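Local coordinates for protein C alpha-dehydrogenase (PDB 4YAC) that probably oxidises alcohol substrates with a nicotinamide cofactor, as a short-chain dehydrogenase/reductase of the lignin beta-aryl ether cleavage pathway that binds NADH, at residues A[3-8]-A[29-34]. Numbering follows the deposited sequence.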
loop_
_atom_site.group_PDB
_atom_site.type_symbol
_atom_site.label_atom_id
_atom_site.label_comp_id
_atom_site.label_asym_id
_atom_site.label_seq_id
_atom_site.Cartn_x
_atom_site.Cartn_y
_atom_site.Cartn_z
ATOM N N ASP A 3 -11.185 26.517 14.222
ATOM C CA ASP A 3 -10.546 27.821 14.381
ATOM C C ASP A 3 -9.202 27.913 13.653
ATOM O O ASP A 3 -8.192 28.305 14.237
ATOM C CB ASP A 3 -10.363 28.129 15.866
ATOM C CG ASP A 3 -11.685 28.260 16.597
ATOM O OD1 ASP A 3 -12.312 29.339 16.516
ATOM O OD2 ASP A 3 -12.096 27.290 17.267
ATOM N N LEU A 4 -9.204 27.574 12.368
ATOM C CA LEU A 4 -7.976 27.499 11.584
ATOM C C LEU A 4 -7.279 28.847 11.413
ATOM O O LEU A 4 -6.094 28.890 11.093
ATOM C CB LEU A 4 -8.277 26.907 10.205
ATOM C CG LEU A 4 -8.825 25.477 10.181
ATOM C CD1 LEU A 4 -9.126 25.054 8.751
ATOM C CD2 LEU A 4 -7.850 24.503 10.819
ATOM N N GLU A 5 -8.002 29.944 11.621
ATOM C CA GLU A 5 -7.414 31.271 11.440
ATOM C C GLU A 5 -6.207 31.472 12.352
ATOM O O GLU A 5 -6.304 31.316 13.566
ATOM C CB GLU A 5 -8.441 32.372 11.704
ATOM C CG GLU A 5 -7.882 33.772 11.484
ATOM C CD GLU A 5 -8.928 34.855 11.644
ATOM O OE1 GLU A 5 -10.019 34.559 12.174
ATOM O OE2 GLU A 5 -8.659 36.004 11.238
ATOM N N GLY A 6 -5.072 31.811 11.752
ATOM C CA GLY A 6 -3.856 32.065 12.501
ATOM C C GLY A 6 -3.043 30.821 12.810
ATOM O O GLY A 6 -1.910 30.914 13.279
ATOM N N LYS A 7 -3.614 29.649 12.559
ATOM C CA LYS A 7 -2.888 28.408 12.784
ATOM C C LYS A 7 -1.953 28.150 11.608
ATOM O O LYS A 7 -2.112 28.739 10.539
ATOM C CB LYS A 7 -3.852 27.243 12.992
ATOM C CG LYS A 7 -4.591 27.323 14.321
ATOM C CD LYS A 7 -5.404 26.078 14.626
ATOM C CE LYS A 7 -6.186 26.262 15.919
ATOM N NZ LYS A 7 -6.917 25.037 16.331
ATOM N N VAL A 8 -0.972 27.279 11.824
ATOM C CA VAL A 8 0.124 27.084 10.877
ATOM C C VAL A 8 -0.026 25.816 10.041
ATOM O O VAL A 8 -0.192 24.728 10.583
ATOM C CB VAL A 8 1.471 27.028 11.618
ATOM C CG1 VAL A 8 2.629 26.910 10.637
ATOM C CG2 VAL A 8 1.637 28.267 12.486
ATOM N N GLU A 29 -8.746 31.762 2.164
ATOM C CA GLU A 29 -10.052 31.577 2.793
ATOM C C GLU A 29 -9.929 31.287 4.285
ATOM O O GLU A 29 -10.506 31.992 5.113
ATOM C CB GLU A 29 -10.821 30.439 2.121
ATOM C CG GLU A 29 -11.030 30.625 0.633
ATOM C CD GLU A 29 -11.784 29.472 0.009
ATOM O OE1 GLU A 29 -12.545 28.794 0.732
ATOM O OE2 GLU A 29 -11.612 29.243 -1.205
ATOM N N ALA A 30 -9.182 30.240 4.621
ATOM C CA ALA A 30 -9.049 29.807 6.008
ATOM C C ALA A 30 -8.170 30.745 6.828
ATOM O O ALA A 30 -8.161 30.670 8.057
ATOM C CB ALA A 30 -8.492 28.398 6.063
ATOM N N GLN A 31 -7.419 31.604 6.146
ATOM C CA GLN A 31 -6.545 32.572 6.805
ATOM C C GLN A 31 -5.513 31.900 7.712
ATOM O O GLN A 31 -5.192 32.412 8.783
ATOM C CB GLN A 31 -7.377 33.576 7.609
ATOM C CG GLN A 31 -8.358 34.367 6.763
ATOM C CD GLN A 31 -9.165 35.355 7.583
ATOM O OE1 GLN A 31 -10.251 35.038 8.068
ATOM N NE2 GLN A 31 -8.634 36.561 7.746
ATOM N N MET A 32 -4.998 30.751 7.286
ATOM C CA MET A 32 -3.901 30.113 7.998
ATOM C C MET A 32 -2.583 30.767 7.618
ATOM O O MET A 32 -2.472 31.394 6.560
ATOM C CB MET A 32 -3.838 28.615 7.686
ATOM C CG MET A 32 -5.107 27.861 8.011
ATOM S SD MET A 32 -4.882 26.076 7.956
ATOM C CE MET A 32 -3.891 25.818 9.427
ATOM N N LYS A 33 -1.591 30.629 8.491
ATOM C CA LYS A 33 -0.216 30.947 8.143
ATOM C C LYS A 33 0.347 29.722 7.454
ATOM O O LYS A 33 0.445 28.660 8.065
ATOM C CB LYS A 33 0.604 31.306 9.378
ATOM C CG LYS A 33 0.042 32.486 10.169
ATOM C CD LYS A 33 0.765 32.658 11.491
ATOM C CE LYS A 33 0.186 33.813 12.297
ATOM N NZ LYS A 33 0.860 33.966 13.618
ATOM N N VAL A 34 0.695 29.860 6.178
ATOM C CA VAL A 34 1.060 28.707 5.368
ATOM C C VAL A 34 2.520 28.712 4.945
ATOM O O VAL A 34 3.006 29.682 4.366
ATOM C CB VAL A 34 0.198 28.631 4.099
ATOM C CG1 VAL A 34 0.554 27.376 3.286
ATOM C CG2 VAL A 34 -1.278 28.630 4.458
#
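Gly6 and Lys7 bond through their main chain to Gln31 and Lys33, the two backbone hydrogen bonds of this contact. Gly6 N donates to Gln31 O over 3.0 Å, nearly straight at 169°. Lys33 N donates to Lys7 O over 2.8 Å, with a more bent angle at the hydrogen. Gly6, the donor of the first bond, sits inside the type II turn Leu4–Lys7, closed by Lys7 N on Leu4 O; its acceptor, Gln31, is the first residue to leave helical phi/psi after helix 17-28, with positive phi. A CA-H...O contact from Val8 CA to Lys33 O, 3.2 Å, accompanies the parallel bridge between these residues.

The apolar layer centres on Met32. Met32 CG lies 4.0 Å from Leu4 CB, and the bend at chi3 (72°) brings Met32 CE to 3.8 Å from Lys7 CB. Leu4 CD1 also approaches Ala30 CB, at 4.3 Å, and Leu239 of helix 231-243 touches both residues.

Among the polar side chains, Glu5 and Gln31 run side by side in the same direction, their carboxylate and amide planes 32° apart. OE2 of Glu5 stands 3.5 Å from NE2 of Gln31. The Lys33 chain extends past Gly6 O, whereas Lys7 NZ bonds to Gln2 O.

The helix 17-28 between strands 8-12 and 33-38 completes the first beta-alpha-beta crossover of the Rossmann fold, joined here at the N-terminal ends of the two strands, away from the NADH site.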